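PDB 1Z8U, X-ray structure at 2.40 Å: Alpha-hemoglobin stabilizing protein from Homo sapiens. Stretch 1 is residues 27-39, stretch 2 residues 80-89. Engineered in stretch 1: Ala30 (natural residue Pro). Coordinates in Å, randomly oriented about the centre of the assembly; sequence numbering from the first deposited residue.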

# COMPACT_ATOMS: atom_id res chain seq x y z
N PHE A 27 5.13 -13.76 -0.71
CA PHE A 27 6.12 -13.75 0.36
C PHE A 27 7.58 -13.64 -0.06
O PHE A 27 8.35 -12.96 0.60
CB PHE A 27 5.94 -14.98 1.26
CG PHE A 27 4.70 -14.93 2.11
CD1 PHE A 27 3.85 -13.83 2.08
CD2 PHE A 27 4.38 -15.99 2.95
CE1 PHE A 27 2.70 -13.78 2.87
CE2 PHE A 27 3.24 -15.95 3.75
CZ PHE A 27 2.40 -14.84 3.71
N ASN A 28 7.98 -14.29 -1.15
CA ASN A 28 9.38 -14.19 -1.57
C ASN A 28 9.77 -12.76 -1.86
O ASN A 28 10.94 -12.46 -2.11
CB ASN A 28 9.66 -15.07 -2.79
CG ASN A 28 10.20 -16.43 -2.42
OD1 ASN A 28 11.17 -16.54 -1.67
ND2 ASN A 28 9.58 -17.48 -2.95
N ASP A 29 8.78 -11.87 -1.82
CA ASP A 29 9.01 -10.46 -2.09
C ASP A 29 8.54 -9.57 -0.92
O ASP A 29 7.77 -8.63 -1.12
CB ASP A 29 8.28 -10.05 -3.38
CG ASP A 29 8.62 -10.95 -4.55
OD1 ASP A 29 9.82 -11.14 -4.84
OD2 ASP A 29 7.68 -11.48 -5.19
N ALA A 30 9.01 -9.88 0.29
CA ALA A 30 8.63 -9.11 1.47
C ALA A 30 9.82 -8.43 2.16
O ALA A 30 9.76 -7.24 2.47
CB ALA A 30 7.91 -10.01 2.47
N LEU A 31 10.89 -9.19 2.39
CA LEU A 31 12.09 -8.69 3.07
C LEU A 31 11.77 -7.79 4.26
O LEU A 31 12.65 -7.12 4.80
CB LEU A 31 13.01 -7.94 2.11
CG LEU A 31 13.77 -8.75 1.06
CD1 LEU A 31 14.60 -7.82 0.18
CD2 LEU A 31 14.66 -9.78 1.76
N VAL A 32 10.50 -7.77 4.65
CA VAL A 32 10.07 -6.98 5.77
C VAL A 32 10.03 -7.92 6.98
O VAL A 32 9.74 -9.11 6.83
CB VAL A 32 8.68 -6.35 5.51
CG1 VAL A 32 7.65 -7.44 5.31
CG2 VAL A 32 8.30 -5.46 6.66
N SER A 33 10.33 -7.40 8.16
CA SER A 33 10.32 -8.21 9.37
C SER A 33 8.89 -8.55 9.81
O SER A 33 7.92 -7.97 9.32
CB SER A 33 11.05 -7.47 10.49
OG SER A 33 10.33 -6.32 10.89
N GLU A 34 8.77 -9.49 10.73
CA GLU A 34 7.47 -9.89 11.24
C GLU A 34 6.82 -8.68 11.91
O GLU A 34 5.61 -8.44 11.80
CB GLU A 34 7.63 -11.02 12.26
CG GLU A 34 6.33 -11.48 12.92
CD GLU A 34 6.56 -12.53 14.00
OE1 GLU A 34 7.07 -13.62 13.66
OE2 GLU A 34 6.23 -12.27 15.17
N GLU A 35 7.67 -7.92 12.60
CA GLU A 35 7.27 -6.72 13.31
C GLU A 35 6.64 -5.70 12.36
O GLU A 35 5.57 -5.14 12.65
CB GLU A 35 8.49 -6.12 14.00
CG GLU A 35 8.21 -5.37 15.27
CD GLU A 35 9.44 -4.66 15.79
OE1 GLU A 35 9.45 -4.26 16.97
OE2 GLU A 35 10.40 -4.50 15.00
N ASP A 36 7.30 -5.45 11.23
CA ASP A 36 6.77 -4.48 10.27
C ASP A 36 5.65 -5.05 9.42
O ASP A 36 4.78 -4.31 8.98
CB ASP A 36 7.86 -3.92 9.36
CG ASP A 36 8.98 -3.27 10.13
OD1 ASP A 36 8.70 -2.47 11.04
OD2 ASP A 36 10.15 -3.56 9.81
N MET A 37 5.66 -6.35 9.17
CA MET A 37 4.57 -6.93 8.40
C MET A 37 3.28 -6.68 9.18
O MET A 37 2.22 -6.49 8.60
CB MET A 37 4.77 -8.43 8.18
CG MET A 37 3.59 -9.09 7.46
SD MET A 37 3.19 -8.34 5.85
CE MET A 37 4.16 -9.34 4.74
N VAL A 38 3.38 -6.68 10.51
CA VAL A 38 2.20 -6.42 11.33
C VAL A 38 1.72 -5.00 11.09
O VAL A 38 0.54 -4.75 10.90
CB VAL A 38 2.49 -6.61 12.83
CG1 VAL A 38 1.31 -6.09 13.67
CG2 VAL A 38 2.71 -8.08 13.12
N THR A 39 2.67 -4.07 11.12
CA THR A 39 2.39 -2.67 10.88
C THR A 39 1.70 -2.53 9.53
O THR A 39 0.63 -1.92 9.43
CB THR A 39 3.69 -1.85 10.89
OG1 THR A 39 4.29 -1.93 12.19
CG2 THR A 39 3.41 -0.38 10.58
N PRO A 80 -4.69 -15.76 9.80
CA PRO A 80 -4.11 -16.90 9.08
C PRO A 80 -2.94 -16.41 8.23
O PRO A 80 -1.92 -17.09 8.09
CB PRO A 80 -5.27 -17.40 8.22
CG PRO A 80 -6.47 -17.06 9.05
CD PRO A 80 -6.14 -15.66 9.53
N PHE A 81 -3.10 -15.21 7.68
CA PHE A 81 -2.10 -14.55 6.84
C PHE A 81 -0.82 -14.34 7.64
O PHE A 81 0.26 -14.73 7.21
CB PHE A 81 -2.63 -13.21 6.35
CG PHE A 81 -1.66 -12.44 5.48
CD1 PHE A 81 -1.56 -12.72 4.12
CD2 PHE A 81 -0.87 -11.44 6.03
CE1 PHE A 81 -0.68 -12.00 3.31
CE2 PHE A 81 0.02 -10.71 5.23
CZ PHE A 81 0.11 -10.99 3.87
N LEU A 82 -0.95 -13.70 8.79
CA LEU A 82 0.20 -13.43 9.64
C LEU A 82 0.90 -14.72 10.04
O LEU A 82 2.12 -14.78 10.09
CB LEU A 82 -0.24 -12.68 10.90
CG LEU A 82 -0.75 -11.25 10.72
CD1 LEU A 82 -1.22 -10.72 12.07
CD2 LEU A 82 0.35 -10.36 10.14
N ALA A 83 0.11 -15.76 10.33
CA ALA A 83 0.65 -17.05 10.74
C ALA A 83 1.46 -17.69 9.62
O ALA A 83 2.59 -18.15 9.83
CB ALA A 83 -0.47 -17.98 11.16
N LYS A 84 0.88 -17.74 8.42
CA LYS A 84 1.58 -18.33 7.29
C LYS A 84 2.87 -17.55 7.06
O LYS A 84 3.94 -18.15 6.88
CB LYS A 84 0.71 -18.29 6.03
CG LYS A 84 1.31 -19.10 4.89
CD LYS A 84 0.51 -18.95 3.60
CE LYS A 84 1.19 -19.69 2.45
NZ LYS A 84 0.52 -19.44 1.14
N TYR A 85 2.79 -16.22 7.08
CA TYR A 85 3.97 -15.39 6.88
C TYR A 85 4.94 -15.57 8.03
O TYR A 85 6.15 -15.50 7.85
CB TYR A 85 3.58 -13.91 6.77
CG TYR A 85 4.77 -13.00 6.52
CD1 TYR A 85 5.40 -12.33 7.56
CD2 TYR A 85 5.27 -12.83 5.22
CE1 TYR A 85 6.52 -11.51 7.33
CE2 TYR A 85 6.38 -12.03 4.98
CZ TYR A 85 7.00 -11.37 6.03
OH TYR A 85 8.10 -10.58 5.77
N ARG A 86 4.39 -15.80 9.21
CA ARG A 86 5.21 -16.01 10.39
C ARG A 86 6.04 -17.26 10.14
O ARG A 86 7.21 -17.33 10.52
CB ARG A 86 4.32 -16.23 11.61
CG ARG A 86 4.99 -15.95 12.93
CD ARG A 86 4.38 -14.72 13.56
NE ARG A 86 2.94 -14.86 13.73
CZ ARG A 86 2.13 -13.89 14.15
NH1 ARG A 86 2.63 -12.70 14.44
NH2 ARG A 86 0.84 -14.11 14.27
N ASP A 87 5.42 -18.24 9.50
CA ASP A 87 6.08 -19.51 9.18
C ASP A 87 6.82 -19.42 7.85
O ASP A 87 6.91 -20.39 7.11
CB ASP A 87 5.05 -20.64 9.14
CG ASP A 87 5.70 -22.02 9.01
OD1 ASP A 87 6.55 -22.36 9.85
OD2 ASP A 87 5.35 -22.76 8.06
N PHE A 88 7.36 -18.24 7.57
CA PHE A 88 8.12 -18.02 6.34
C PHE A 88 9.52 -17.62 6.77
O PHE A 88 10.42 -17.49 5.95
CB PHE A 88 7.48 -16.91 5.51
CG PHE A 88 8.02 -16.81 4.11
CD1 PHE A 88 7.86 -17.86 3.21
CD2 PHE A 88 8.71 -15.68 3.69
CE1 PHE A 88 8.37 -17.78 1.92
CE2 PHE A 88 9.22 -15.59 2.40
CZ PHE A 88 9.05 -16.65 1.51
N LEU A 89 9.68 -17.41 8.08
CA LEU A 89 10.96 -17.04 8.67
C LEU A 89 11.79 -18.30 8.85
O LEU A 89 12.86 -18.46 8.25
CB LEU A 89 10.73 -16.39 10.04
CG LEU A 89 11.93 -16.22 10.98
CD1 LEU A 89 12.83 -15.10 10.48
CD2 LEU A 89 11.43 -15.92 12.39

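The two stretches meet as a loop leading into a helix, residues 34-39, packed against the C-terminal end of a second helix, residues 80-86. The helices run nearly antiparallel, at 159°, with axes 10.9 Å apart at closest approach, so Val38 lies level with Leu82 and Glu34 with Arg86, while the 3-10 segment carrying Phe27 comes alongside Tyr85.

Phe27 is the largest bump on its side. Its ring enters a hollow formed by Phe81, Lys84, Tyr85 and Phe88, and lies close enough to the helix for Phe27 CE2 to come 3.3 Å from Tyr85 CA. The aromatic rings interlock at steep angles: the edge of Tyr85 meets the face of Phe27, whereas Phe27 turns its own edge toward the faces of Phe81 and Phe88. Phe88, just beyond the helix, closes the pocket, with Phe27 CB 3.5 Å from the Phe88 ring centroid, a CH-pi contact over the face.

Tyr85 is the reciprocal bump. Its CA-to-CB bond points toward the first stretch, and the ring reaches into the bend between Phe27 and Met37. Met37 CE covers one face, 3.7 Å from the Tyr85 ring centroid, while the engineered Ala30 lies at the ring edge, its CB 3.6 Å from Tyr85 CE2. At the tip, Tyr85 OH donates a very short hydrogen bond of 2.4 Å to Val32 O, tying the loop's backbone to the helix just ahead of Ser33, whose OG caps helix 34-39 by accepting from Asp36 N at 3.2 Å.

Beyond Tyr85, Met37 also sets its SD at the edge of the Phe81 ring, 4.0 Å from Phe81 CE2. Packing loosens toward Leu82, whose CD2 stands 4.4 Å from both Met37 CG and Val38 CG2. At the solvent-exposed margin, a long salt bridge joins Glu34 OE2 and Arg86 NH1 at 3.7 Å.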